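Local structure of sucrose 6(F)-phosphate phosphorylase (Thermoanaerobacterium thermosaccharolyticum DSM 571, 6S9V) at residues His53-Phe58 with Arg64-Ile69; Met98-Ser103 with Trp168-Lys173; Tyr153-Ile158 with Gly162-Val167; Asp211-Val216 with Tyr232-Trp237; Ile217-Ile220 with Phe226-Pro229. The protein has an alpha-amylase-type catalytic domain built as an eight-stranded TIM barrel. All coordinates share one frame; numbering follows the deposited sequence.

Contact 1 of 5, residues His53-Phe58 with Arg64-Ile69; sequences HILPPF and RGFAPI. With SO4 (sulfate ion), chain E.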
# COMPACT_ATOMS: atom_id res chain seq x y z
N HIS A 53 -8.06 5.34 2.40
CA HIS A 53 -6.65 5.69 2.36
C HIS A 53 -6.49 6.76 1.29
O HIS A 53 -6.64 6.48 0.10
CB HIS A 53 -5.77 4.49 2.06
CG HIS A 53 -4.32 4.82 1.90
ND1 HIS A 53 -3.41 3.95 1.34
CD2 HIS A 53 -3.61 5.92 2.25
CE1 HIS A 53 -2.22 4.50 1.33
NE2 HIS A 53 -2.31 5.70 1.88
N ILE A 54 -6.22 7.99 1.73
CA ILE A 54 -5.89 9.09 0.84
C ILE A 54 -4.38 9.08 0.64
O ILE A 54 -3.63 9.33 1.59
CB ILE A 54 -6.35 10.44 1.41
CG1 ILE A 54 -7.84 10.44 1.71
CG2 ILE A 54 -6.01 11.57 0.42
CD1 ILE A 54 -8.28 11.67 2.50
N LEU A 55 -3.94 8.79 -0.58
CA LEU A 55 -2.51 8.80 -0.86
C LEU A 55 -1.97 10.22 -0.64
O LEU A 55 -2.74 11.18 -0.61
CB LEU A 55 -2.26 8.28 -2.27
CG LEU A 55 -2.56 6.77 -2.32
CD1 LEU A 55 -2.93 6.28 -3.71
CD2 LEU A 55 -1.35 6.00 -1.77
N PRO A 56 -0.67 10.36 -0.42
CA PRO A 56 -0.11 11.58 0.23
C PRO A 56 -0.69 12.86 -0.34
O PRO A 56 -0.46 13.19 -1.52
CB PRO A 56 1.39 11.46 -0.05
CG PRO A 56 1.64 9.99 -0.08
CD PRO A 56 0.40 9.37 -0.71
N PRO A 57 -1.44 13.62 0.47
CA PRO A 57 -2.03 14.89 0.01
C PRO A 57 -1.28 16.14 0.46
O PRO A 57 -1.85 17.23 0.35
CB PRO A 57 -3.41 14.84 0.67
CG PRO A 57 -3.11 14.21 2.02
CD PRO A 57 -2.02 13.18 1.75
N PHE A 58 -0.06 16.01 0.96
CA PHE A 58 0.70 17.16 1.43
C PHE A 58 1.47 17.78 0.27
O PHE A 58 1.74 17.12 -0.74
CB PHE A 58 1.63 16.72 2.56
CG PHE A 58 1.00 15.70 3.45
CD1 PHE A 58 0.00 16.06 4.33
CD2 PHE A 58 1.37 14.37 3.37
CE1 PHE A 58 -0.60 15.11 5.13
CE2 PHE A 58 0.77 13.42 4.17
CZ PHE A 58 -0.23 13.79 5.04
N ARG A 64 4.76 11.91 -7.02
CA ARG A 64 3.33 12.07 -6.79
C ARG A 64 2.97 11.94 -5.31
O ARG A 64 2.23 11.03 -4.92
CB ARG A 64 2.53 11.07 -7.64
CG ARG A 64 1.05 11.42 -7.65
CD ARG A 64 0.24 10.74 -8.76
NE ARG A 64 -1.14 11.17 -8.63
CZ ARG A 64 -2.14 10.80 -9.42
NH1 ARG A 64 -1.93 9.98 -10.44
NH2 ARG A 64 -3.36 11.27 -9.18
N GLY A 65 3.49 12.86 -4.50
CA GLY A 65 3.13 12.98 -3.12
C GLY A 65 4.15 12.44 -2.13
O GLY A 65 4.12 12.84 -0.96
N PHE A 66 5.04 11.56 -2.56
CA PHE A 66 5.93 10.88 -1.62
C PHE A 66 7.24 11.63 -1.40
O PHE A 66 8.20 11.04 -0.87
CB PHE A 66 6.17 9.45 -2.06
CG PHE A 66 4.99 8.55 -1.83
CD1 PHE A 66 4.82 7.89 -0.62
CD2 PHE A 66 4.02 8.39 -2.80
CE1 PHE A 66 3.73 7.07 -0.41
CE2 PHE A 66 2.93 7.58 -2.60
CZ PHE A 66 2.77 6.92 -1.40
N ALA A 67 7.31 12.91 -1.76
CA ALA A 67 8.40 13.81 -1.37
C ALA A 67 7.80 14.99 -0.62
O ALA A 67 7.78 16.13 -1.11
CB ALA A 67 9.21 14.28 -2.58
N PRO A 68 7.27 14.75 0.58
CA PRO A 68 6.50 15.80 1.26
C PRO A 68 7.37 16.95 1.75
O PRO A 68 8.44 16.75 2.34
CB PRO A 68 5.86 15.05 2.44
CG PRO A 68 6.80 13.90 2.70
CD PRO A 68 7.28 13.48 1.33
N ILE A 69 6.88 18.16 1.53
CA ILE A 69 7.55 19.38 1.97
C ILE A 69 7.20 19.72 3.41
O ILE A 69 8.05 20.20 4.17
CB ILE A 69 7.19 20.53 1.02
CG1 ILE A 69 7.74 20.25 -0.39
CG2 ILE A 69 7.70 21.88 1.53
CD1 ILE A 69 7.25 21.22 -1.44
S SO4 E . -1.67 1.48 -0.88
O1 SO4 E . -1.15 0.11 -0.85
O2 SO4 E . -0.67 2.39 -0.35
O3 SO4 E . -2.89 1.55 -0.07
O4 SO4 E . -2.01 1.86 -2.25
O HOH W 1 -0.46 12.02 -4.05
O HOH W 2 2.52 14.57 0.23
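Phe66 holds its CG trans to its carbonyl carbon and beside its backbone N (chi1 -74°), and a chi2 of -88° then lays the ring over Pro56. The proline answers with the CG-CD side of its own ring. Its CG stands 3.5 Å from the centroid of the Phe66 ring and only 12° off the normal, so it sits above the centre of one face, a CH-pi contact. Pro56 CD is 3.5 Å from Phe66 CZ, nearer the rim, while Pro56 CB turns to the backbone and comes within 3.2 Å of Gly65 O. Leu55 meets the aromatic ring at its edge, with CD2 4.2 Å from Phe66 CZ. No direct hydrogen bond joins the two segments; two waters span them instead. One donates to Pro56 O (2.8 Å) and to Arg64 O, the other to Phe58 O and to Gly65 O (2.6 Å), which satisfies four carbonyls at the seam. At the start of the first segment, His53 ND1 donates to O3 of a sulfate ion at 2.8 Å, and His309 binds the same ion. The contact follows the second strand of the TIM barrel, 51-54: Pro56 and Phe66 both lean on Asp96 of strand 92-97, Phe66 also touches Arg209 of strand 207-210, and Phe58 packs on Trp81 of helix 81-88.

Contact 2 of 5, residues Met98-Ser103 with Trp168-Lys173; sequences MVNHVS and WTTFGK. With SO4 (sulfate ion), chain I.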
# COMPACT_ATOMS: atom_id res chain seq x y z
N MET A 98 5.88 9.48 5.78
CA MET A 98 7.11 9.12 5.07
C MET A 98 8.24 9.10 6.10
O MET A 98 9.05 10.02 6.22
CB MET A 98 7.37 10.09 3.93
CG MET A 98 6.69 9.68 2.60
SD MET A 98 4.89 9.37 2.65
CE MET A 98 4.26 11.05 2.86
N VAL A 99 8.30 7.99 6.85
CA VAL A 99 9.29 7.90 7.91
C VAL A 99 10.71 7.88 7.36
O VAL A 99 11.65 8.15 8.11
CB VAL A 99 9.07 6.65 8.80
CG1 VAL A 99 7.81 6.79 9.63
CG2 VAL A 99 9.04 5.38 7.96
N ASN A 100 10.89 7.57 6.07
CA ASN A 100 12.24 7.40 5.54
C ASN A 100 12.82 8.68 4.95
O ASN A 100 14.05 8.82 4.93
CB ASN A 100 12.26 6.30 4.46
CG ASN A 100 13.67 6.00 3.96
OD1 ASN A 100 14.51 5.48 4.69
ND2 ASN A 100 13.93 6.32 2.69
N HIS A 101 12.00 9.61 4.47
CA HIS A 101 12.54 10.73 3.72
C HIS A 101 11.58 11.91 3.70
O HIS A 101 10.38 11.76 3.94
CB HIS A 101 12.89 10.32 2.28
CG HIS A 101 11.79 9.58 1.58
ND1 HIS A 101 11.81 8.21 1.40
CD2 HIS A 101 10.64 10.02 1.02
CE1 HIS A 101 10.71 7.84 0.76
NE2 HIS A 101 9.99 8.92 0.52
N VAL A 102 12.14 13.08 3.40
CA VAL A 102 11.41 14.35 3.31
C VAL A 102 11.91 15.09 2.08
O VAL A 102 13.02 14.86 1.58
CB VAL A 102 11.61 15.19 4.60
CG1 VAL A 102 13.04 15.70 4.69
CG2 VAL A 102 10.61 16.33 4.67
N SER A 103 11.08 16.00 1.57
CA SER A 103 11.46 16.78 0.39
C SER A 103 12.72 17.59 0.65
O SER A 103 12.90 18.17 1.73
CB SER A 103 10.33 17.72 -0.01
OG SER A 103 10.73 18.55 -1.09
N TRP A 168 22.43 10.97 2.22
CA TRP A 168 21.79 9.74 1.79
C TRP A 168 20.44 10.03 1.14
O TRP A 168 19.63 10.79 1.68
CB TRP A 168 21.64 8.80 2.98
CG TRP A 168 21.70 7.35 2.62
CD1 TRP A 168 20.66 6.48 2.47
CD2 TRP A 168 22.89 6.61 2.32
NE1 TRP A 168 21.13 5.24 2.12
CE2 TRP A 168 22.49 5.29 2.02
CE3 TRP A 168 24.25 6.93 2.29
CZ2 TRP A 168 23.41 4.29 1.69
CZ3 TRP A 168 25.16 5.94 1.96
CH2 TRP A 168 24.73 4.63 1.67
N THR A 169 20.21 9.41 -0.02
CA THR A 169 18.93 9.52 -0.73
C THR A 169 18.66 8.14 -1.31
O THR A 169 19.19 7.79 -2.37
CB THR A 169 18.96 10.60 -1.81
OG1 THR A 169 19.97 10.30 -2.79
CG2 THR A 169 19.27 11.96 -1.18
N THR A 170 17.84 7.35 -0.61
CA THR A 170 17.53 5.99 -1.05
C THR A 170 16.77 6.00 -2.37
O THR A 170 17.01 5.16 -3.24
CB THR A 170 16.71 5.27 0.02
OG1 THR A 170 17.50 5.07 1.19
CG2 THR A 170 16.21 3.92 -0.49
N PHE A 171 15.84 6.94 -2.53
CA PHE A 171 14.97 7.02 -3.69
C PHE A 171 15.19 8.33 -4.43
O PHE A 171 15.70 9.30 -3.88
CB PHE A 171 13.49 6.93 -3.28
CG PHE A 171 13.15 5.70 -2.51
CD1 PHE A 171 12.95 4.51 -3.17
CD2 PHE A 171 13.03 5.73 -1.13
CE1 PHE A 171 12.61 3.37 -2.48
CE2 PHE A 171 12.71 4.59 -0.42
CZ PHE A 171 12.51 3.40 -1.10
N GLY A 172 14.77 8.35 -5.68
CA GLY A 172 14.78 9.58 -6.45
C GLY A 172 15.10 9.33 -7.90
O GLY A 172 16.17 8.81 -8.23
N LYS A 173 14.17 9.70 -8.77
CA LYS A 173 14.36 9.53 -10.21
C LYS A 173 15.22 10.64 -10.80
O LYS A 173 15.76 10.46 -11.90
CB LYS A 173 13.00 9.49 -10.90
CG LYS A 173 12.14 8.31 -10.48
CD LYS A 173 10.81 8.30 -11.23
CE LYS A 173 10.12 6.95 -11.15
NZ LYS A 173 9.88 6.50 -9.75
S SO4 I . 6.72 6.05 -8.32
O1 SO4 I . 8.08 6.18 -7.82
O2 SO4 I . 6.06 4.93 -7.65
O3 SO4 I . 6.74 5.82 -9.76
O4 SO4 I . 5.97 7.28 -8.05
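Phe171 presents one flank of its ring to two neighbouring side chains, Asn100 and His101, and is turned steeply against both. The Asn100 amide stands nearly upright to it, with planes 83° apart, and ND2 approaches the ring at its edge, 3.8 Å from Phe171 CE2. The imidazole of His101 is inclined at 69°, with ring centroids 5.5 Å apart; this pair is oblique, its closest approach being His101 CE1 to Phe171 CD2 at 3.7 Å. The asparagine and the histidine are tied to each other by one bond: Asn100 ND2 donates to His101 ND1 over 3.1 Å, close to both the amide plane and the imidazole plane, which should restrain rotation of both groups. His101 comes within range because its CG sits between its backbone N and carbonyl carbon (chi1 49°). Thr170 comes alongside, its CB 4.0 Å from Asn100 ND2, while its hydroxyl bonds to Asp181. At the far end of the second segment, Lys173 NZ holds O1 of a sulfate ion at 2.7 Å. His101 NE2 also makes a weak hydrogen bond to a bound buffer molecule (BTB), probably from the crystallisation liquor, consistent with a pocket at this end of the barrel. Asn100 and His101 follow barrel strand 92-97, in an Asn-His pair of the kind that closes the first conserved sequence region of the alpha-amylase family.

Contact 3 of 5, residues Tyr153-Ile158 with Gly162-Val167; sequences YSTFKI and GEEEKV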
# COMPACT_ATOMS: atom_id res chain seq x y z
N TYR A 153 22.85 8.04 -2.65
CA TYR A 153 23.14 9.35 -2.10
C TYR A 153 23.14 10.37 -3.23
O TYR A 153 23.18 10.03 -4.41
CB TYR A 153 24.47 9.38 -1.33
CG TYR A 153 25.64 8.85 -2.11
CD1 TYR A 153 26.31 9.64 -3.02
CD2 TYR A 153 26.09 7.55 -1.91
CE1 TYR A 153 27.39 9.16 -3.74
CE2 TYR A 153 27.17 7.06 -2.62
CZ TYR A 153 27.81 7.86 -3.53
OH TYR A 153 28.88 7.37 -4.23
N SER A 154 23.09 11.64 -2.83
CA SER A 154 23.06 12.77 -3.75
C SER A 154 23.98 13.86 -3.22
O SER A 154 24.19 13.98 -2.01
CB SER A 154 21.64 13.33 -3.91
OG SER A 154 20.77 12.39 -4.52
N THR A 155 24.50 14.66 -4.15
CA THR A 155 25.46 15.72 -3.84
C THR A 155 24.78 17.08 -3.95
O THR A 155 24.07 17.36 -4.92
CB THR A 155 26.66 15.65 -4.79
OG1 THR A 155 27.26 14.35 -4.68
CG2 THR A 155 27.69 16.72 -4.44
N PHE A 156 25.00 17.93 -2.95
CA PHE A 156 24.43 19.26 -2.91
C PHE A 156 25.52 20.27 -2.58
O PHE A 156 26.54 19.93 -1.98
CB PHE A 156 23.30 19.36 -1.89
CG PHE A 156 22.15 18.45 -2.16
CD1 PHE A 156 21.09 18.86 -2.96
CD2 PHE A 156 22.13 17.17 -1.63
CE1 PHE A 156 20.04 18.01 -3.20
CE2 PHE A 156 21.08 16.32 -1.88
CZ PHE A 156 20.03 16.74 -2.67
N LYS A 157 25.28 21.51 -2.97
CA LYS A 157 26.21 22.61 -2.73
C LYS A 157 25.73 23.37 -1.50
O LYS A 157 24.58 23.81 -1.45
CB LYS A 157 26.27 23.53 -3.94
CG LYS A 157 27.22 24.72 -3.81
CD LYS A 157 27.02 25.70 -4.96
CE LYS A 157 28.02 26.84 -4.91
NZ LYS A 157 27.88 27.76 -6.08
N ILE A 158 26.61 23.51 -0.51
CA ILE A 158 26.29 24.32 0.66
C ILE A 158 26.54 25.77 0.30
O ILE A 158 27.64 26.14 -0.12
CB ILE A 158 27.11 23.89 1.88
CG1 ILE A 158 26.93 22.40 2.16
CG2 ILE A 158 26.71 24.69 3.10
CD1 ILE A 158 25.47 21.96 2.31
N GLY A 162 30.20 27.01 -0.04
CA GLY A 162 30.57 26.59 -1.37
C GLY A 162 31.04 25.16 -1.46
O GLY A 162 31.40 24.71 -2.56
N GLU A 163 31.02 24.42 -0.36
CA GLU A 163 31.49 23.05 -0.33
C GLU A 163 30.43 22.10 -0.86
O GLU A 163 29.22 22.36 -0.76
CB GLU A 163 31.87 22.66 1.10
CG GLU A 163 33.14 23.33 1.60
CD GLU A 163 33.32 23.18 3.10
OE1 GLU A 163 32.48 22.51 3.74
OE2 GLU A 163 34.30 23.73 3.64
N GLU A 164 30.88 20.99 -1.44
CA GLU A 164 29.97 19.93 -1.87
C GLU A 164 29.74 18.99 -0.69
O GLU A 164 30.68 18.64 0.03
CB GLU A 164 30.54 19.15 -3.05
CG GLU A 164 30.81 19.98 -4.31
CD GLU A 164 29.54 20.50 -4.95
OE1 GLU A 164 28.44 20.19 -4.45
OE2 GLU A 164 29.65 21.21 -5.97
N GLU A 165 28.49 18.59 -0.51
CA GLU A 165 28.12 17.69 0.58
C GLU A 165 27.21 16.60 0.03
O GLU A 165 26.25 16.88 -0.69
CB GLU A 165 27.41 18.42 1.72
CG GLU A 165 27.18 17.53 2.94
CD GLU A 165 28.00 17.95 4.14
OE1 GLU A 165 27.96 19.14 4.51
OE2 GLU A 165 28.69 17.08 4.71
N LYS A 166 27.50 15.36 0.41
CA LYS A 166 26.68 14.22 0.06
C LYS A 166 25.79 13.86 1.24
O LYS A 166 26.23 13.87 2.39
CB LYS A 166 27.55 13.02 -0.32
CG LYS A 166 28.32 13.21 -1.61
CD LYS A 166 29.13 11.98 -1.95
CE LYS A 166 29.65 12.03 -3.38
NZ LYS A 166 30.85 12.88 -3.49
N VAL A 167 24.52 13.57 0.94
CA VAL A 167 23.57 13.07 1.93
C VAL A 167 22.87 11.86 1.34
O VAL A 167 22.72 11.73 0.12
CB VAL A 167 22.54 14.13 2.37
CG1 VAL A 167 23.23 15.33 2.99
CG2 VAL A 167 21.67 14.54 1.20
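In the beta hairpin of strands 153-157 and 164-168, Phe156 and Glu165 form an antiparallel hydrogen-bonded pair, each backbone N donating to the other's O at 2.8 Å, both bonds nearly straight. Ser154 and Val167 repeat the pattern, with both N-to-O distances 3.0 Å. Toward the turn, Ile158 N reaches Glu163 O at 2.9 Å and an angle of 174°, whereas the closing bond, Gly162 N to Ile158 O, is short (2.7 Å) but bent to 132°. Between the bonded pairs, CA-H groups serve the same carbonyls: Lys166 CA approaches Ser154 O at 3.2 Å, and Thr155 CA approaches Glu165 O. One carboxylate oxygen is awkwardly placed: Glu164 folds back at chi2 (-67°), setting OE1 3.1 Å from Phe156 O, another acceptor, and no hydrogen bond joins them. The polar ends of other side chains find partners outside the hairpin, Glu165 in a salt bridge with Arg117 and Ser154 OG with Thr169. Thr155 and Lys166 run side by side on the face they share with Lys157 and Glu164. On the other face Phe156 CE2 meets Val167 CG2 at 3.6 Å, and these two residues pack against helix 107-115 and strand 179-181.

Contact 4 of 5, residues Asp211-Val216 with Tyr232-Trp237; sequences DAVGYV and YEFLDW. With SO4 (sulfate ion), chain D.
Val213 and Val216 face Phe234 and Leu235 across a beta-alpha unit of the TIM barrel, in which the loop leaving the fourth strand, 207-210, folds back against helix 230-244. The contact between the segments is wholly apolar. Val213 points CG2 at the helix, trans to its own backbone N, and this single methyl serves two residues: it lies 3.7 Å from Leu235 CD2 and, at the edge of the neighbouring ring, 4.1 Å from Phe234 CE2. Val216 uses CG2 as well, 4.0 Å from Phe234 CD2, so both valines touch one side of the phenylalanine. That ring reaches the loop because its CG is trans to the backbone N (chi1 175°), and it packs beyond the loop on Arg190 and Leu193 of helix 187-202. Backbone hydrogen bonds shape each partner separately. In the loop, Tyr215 N donates to Ala212 O (3.0 Å) and Val216 N to Val213 O (3.2 Å), giving the short 3-10 turn that presents both valines; in the helix, Asp236 N donates to Tyr232 O. Of the loop's polar side chains, Asp211 pairs with Arg209, while Tyr215 donates its OH to O1 of a sulfate ion at 2.8 Å, the oxygen lying at the ring edge.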
# COMPACT_ATOMS: atom_id res chain seq x y z
N ASP A 211 5.41 4.49 5.20
CA ASP A 211 5.96 4.29 3.87
C ASP A 211 7.44 3.92 3.94
O ASP A 211 8.21 4.56 4.67
CB ASP A 211 5.78 5.56 3.04
CG ASP A 211 6.45 5.48 1.69
OD1 ASP A 211 6.00 4.67 0.86
OD2 ASP A 211 7.41 6.24 1.45
N ALA A 212 7.83 2.90 3.19
CA ALA A 212 9.24 2.54 3.02
C ALA A 212 9.93 2.34 4.37
O ALA A 212 11.12 2.60 4.52
CB ALA A 212 9.97 3.60 2.20
N VAL A 213 9.19 1.84 5.36
CA VAL A 213 9.75 1.73 6.71
C VAL A 213 10.95 0.79 6.72
O VAL A 213 11.88 0.97 7.52
CB VAL A 213 8.66 1.29 7.71
CG1 VAL A 213 8.21 -0.14 7.43
CG2 VAL A 213 9.17 1.44 9.14
N GLY A 214 10.99 -0.18 5.80
CA GLY A 214 12.10 -1.11 5.79
C GLY A 214 13.45 -0.46 5.54
O GLY A 214 14.48 -1.09 5.81
N TYR A 215 13.47 0.78 5.05
CA TYR A 215 14.71 1.43 4.67
C TYR A 215 15.30 2.34 5.74
O TYR A 215 16.38 2.90 5.53
CB TYR A 215 14.49 2.25 3.39
CG TYR A 215 14.18 1.38 2.21
CD1 TYR A 215 15.19 0.84 1.44
CD2 TYR A 215 12.86 1.08 1.88
CE1 TYR A 215 14.92 0.04 0.36
CE2 TYR A 215 12.57 0.26 0.80
CZ TYR A 215 13.61 -0.25 0.04
OH TYR A 215 13.36 -1.06 -1.04
N VAL A 216 14.64 2.49 6.89
CA VAL A 216 15.04 3.57 7.80
C VAL A 216 16.37 3.31 8.49
O VAL A 216 17.04 4.27 8.90
CB VAL A 216 13.96 3.86 8.87
CG1 VAL A 216 12.68 4.35 8.20
CG2 VAL A 216 13.71 2.65 9.78
N TYR A 232 13.56 -2.91 14.79
CA TYR A 232 12.49 -3.15 15.76
C TYR A 232 12.49 -2.12 16.88
O TYR A 232 11.44 -1.83 17.46
CB TYR A 232 12.60 -4.57 16.30
CG TYR A 232 11.85 -5.56 15.43
CD1 TYR A 232 10.47 -5.63 15.49
CD2 TYR A 232 12.51 -6.38 14.54
CE1 TYR A 232 9.77 -6.50 14.70
CE2 TYR A 232 11.81 -7.27 13.74
CZ TYR A 232 10.43 -7.32 13.83
OH TYR A 232 9.70 -8.19 13.05
N GLU A 233 13.66 -1.54 17.19
CA GLU A 233 13.71 -0.47 18.17
C GLU A 233 12.95 0.76 17.68
O GLU A 233 12.26 1.43 18.46
CB GLU A 233 15.17 -0.13 18.47
CG GLU A 233 15.98 -1.31 18.96
CD GLU A 233 17.44 -0.96 19.17
OE1 GLU A 233 17.72 0.07 19.81
OE2 GLU A 233 18.31 -1.72 18.69
N PHE A 234 13.08 1.08 16.39
CA PHE A 234 12.31 2.17 15.81
C PHE A 234 10.82 1.83 15.75
O PHE A 234 9.97 2.65 16.09
CB PHE A 234 12.82 2.50 14.41
CG PHE A 234 12.00 3.54 13.70
CD1 PHE A 234 12.13 4.88 14.01
CD2 PHE A 234 11.07 3.17 12.74
CE1 PHE A 234 11.36 5.84 13.38
CE2 PHE A 234 10.31 4.12 12.09
CZ PHE A 234 10.46 5.46 12.41
N LEU A 235 10.49 0.62 15.27
CA LEU A 235 9.09 0.23 15.18
C LEU A 235 8.42 0.26 16.54
O LEU A 235 7.30 0.78 16.68
CB LEU A 235 8.98 -1.16 14.56
CG LEU A 235 9.34 -1.27 13.08
CD1 LEU A 235 9.36 -2.73 12.65
CD2 LEU A 235 8.37 -0.46 12.22
N ASP A 236 9.09 -0.27 17.57
CA ASP A 236 8.50 -0.27 18.90
C ASP A 236 8.29 1.16 19.39
O ASP A 236 7.23 1.48 19.94
CB ASP A 236 9.39 -1.03 19.89
CG ASP A 236 9.44 -2.52 19.60
OD1 ASP A 236 8.57 -3.03 18.86
OD2 ASP A 236 10.36 -3.20 20.13
N TRP A 237 9.29 2.02 19.19
CA TRP A 237 9.15 3.42 19.57
C TRP A 237 7.97 4.06 18.85
O TRP A 237 7.13 4.72 19.47
CB TRP A 237 10.44 4.19 19.26
CG TRP A 237 10.25 5.67 19.43
CD1 TRP A 237 10.34 6.38 20.59
CD2 TRP A 237 9.92 6.62 18.40
NE1 TRP A 237 10.08 7.71 20.35
CE2 TRP A 237 9.83 7.88 19.02
CE3 TRP A 237 9.69 6.52 17.03
CZ2 TRP A 237 9.51 9.04 18.31
CZ3 TRP A 237 9.39 7.66 16.32
CH2 TRP A 237 9.30 8.91 16.96
S SO4 D . 10.07 -0.67 -2.74
O1 SO4 D . 10.66 -1.47 -1.65
O2 SO4 D . 11.09 -0.31 -3.72
O3 SO4 D . 9.03 -1.47 -3.37
O4 SO4 D . 9.50 0.56 -2.20

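Contact 5 of 5, residues Ile217-Ile220 with Phe226-Pro229; sequences IKKI and FVEP
Ile217 and Val227 make a small, buried apolar contact between two limbs of one loop, the long connection from barrel strand 207-210 to helix 230-244. Neither limb has regular secondary structure, and the CA atoms of this pair are 6.0 Å apart. The side chains cross at a slant: Ile217 touches with its CG2 branch, 3.6 Å from Val227 CB, while its CG1 arm leads away from Val227; the side chain also touches Glu230 of helix 230-244. Val227 is touched at CB and at both methyls. Its CG2 comes 3.5 Å from Ile217 O, and its CG1, placed trans to the backbone N (chi1 -180°), extends toward Lys219. The lysine bends at chi3 (-84°), bringing CE to 4.1 Å from Val227 CG1 and letting NZ continue to a salt bridge with Glu230 OE2. Polar contact between the limbs is indirect. A water donates to Ile217 O at 2.7 Å and accepts a weak bond from Val227 N at 3.4 Å. With no direct hydrogen bond across the limbs, their pairing rests mainly on the fit of branched carbons, with one water bridge whose bond to Val227 N is weak; the lysine contributes methylenes to the apolar patch while its charge is met at the helix start.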
# COMPACT_ATOMS: atom_id res chain seq x y z
N ILE A 217 16.81 2.06 8.63
CA ILE A 217 18.08 1.76 9.29
C ILE A 217 19.16 1.55 8.24
O ILE A 217 19.07 0.63 7.41
CB ILE A 217 17.98 0.53 10.21
CG1 ILE A 217 16.90 0.73 11.28
CG2 ILE A 217 19.34 0.23 10.86
CD1 ILE A 217 17.10 1.96 12.16
N LYS A 218 20.18 2.39 8.28
CA LYS A 218 21.37 2.22 7.46
C LYS A 218 22.49 1.69 8.34
O LYS A 218 22.73 2.22 9.43
CB LYS A 218 21.80 3.54 6.81
CG LYS A 218 20.93 3.98 5.63
CD LYS A 218 19.53 4.37 6.08
CE LYS A 218 18.79 5.09 4.98
NZ LYS A 218 17.38 5.37 5.34
N LYS A 219 23.15 0.64 7.88
CA LYS A 219 24.29 0.09 8.61
C LYS A 219 25.29 -0.45 7.60
O LYS A 219 24.95 -1.33 6.81
CB LYS A 219 23.85 -1.03 9.57
CG LYS A 219 24.97 -1.59 10.44
CD LYS A 219 24.51 -2.81 11.24
CE LYS A 219 23.80 -2.41 12.53
NZ LYS A 219 23.68 -3.54 13.48
N ILE A 220 26.52 0.07 7.64
CA ILE A 220 27.54 -0.38 6.71
C ILE A 220 27.80 -1.86 6.94
O ILE A 220 27.87 -2.34 8.08
CB ILE A 220 28.84 0.43 6.88
CG1 ILE A 220 28.60 1.91 6.54
CG2 ILE A 220 29.95 -0.14 6.01
CD1 ILE A 220 27.97 2.14 5.18
N PHE A 226 15.54 -3.60 6.20
CA PHE A 226 15.05 -4.28 7.40
C PHE A 226 16.20 -4.80 8.25
O PHE A 226 16.31 -6.00 8.54
CB PHE A 226 14.08 -5.39 7.03
CG PHE A 226 13.08 -5.67 8.10
CD1 PHE A 226 11.92 -4.92 8.19
CD2 PHE A 226 13.31 -6.65 9.04
CE1 PHE A 226 11.01 -5.15 9.19
CE2 PHE A 226 12.40 -6.89 10.04
CZ PHE A 226 11.24 -6.13 10.11
N VAL A 227 17.06 -3.88 8.66
CA VAL A 227 18.24 -4.22 9.45
C VAL A 227 17.79 -4.50 10.88
O VAL A 227 17.31 -3.61 11.58
CB VAL A 227 19.29 -3.10 9.42
CG1 VAL A 227 20.52 -3.50 10.25
CG2 VAL A 227 19.70 -2.77 7.99
N GLU A 228 17.94 -5.78 11.32
CA GLU A 228 17.58 -6.22 12.66
C GLU A 228 18.81 -6.29 13.55
O GLU A 228 19.91 -6.61 13.08
CB GLU A 228 16.91 -7.60 12.62
CG GLU A 228 15.63 -7.61 11.80
CD GLU A 228 15.01 -8.99 11.71
OE1 GLU A 228 14.43 -9.45 12.71
OE2 GLU A 228 15.10 -9.61 10.63
N PRO A 229 18.68 -6.00 14.86
CA PRO A 229 17.45 -5.68 15.59
C PRO A 229 17.08 -4.20 15.61
O PRO A 229 16.04 -3.83 16.16
CB PRO A 229 17.77 -6.16 17.01
CG PRO A 229 19.24 -5.88 17.14
CD PRO A 229 19.84 -6.12 15.77
O HOH W 3 16.70 -0.74 7.54

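Contacts 1, 2, 4 and 5 are buried, whereas contact 3, a hairpin centred about 32 Å from the centre of the chain, is partly exposed and rests on a ladder of backbone hydrogen bonds that the others lack. Contacts 4 and 5 share the loop between strand 207-210 and helix 230-244, contact 5 nested within contact 4, and both are apolar across the segments, contact 4 with an aromatic ring and contact 5 with aliphatic chains. Contact 1 relies on a proline-aromatic face and bridging waters; contact 2 sets an amide and an imidazole against a phenylalanine. These two touch through Pro68 O and Ser103 N. Contact 3 lies inside the chain loop closed by contact 2, and the two touch.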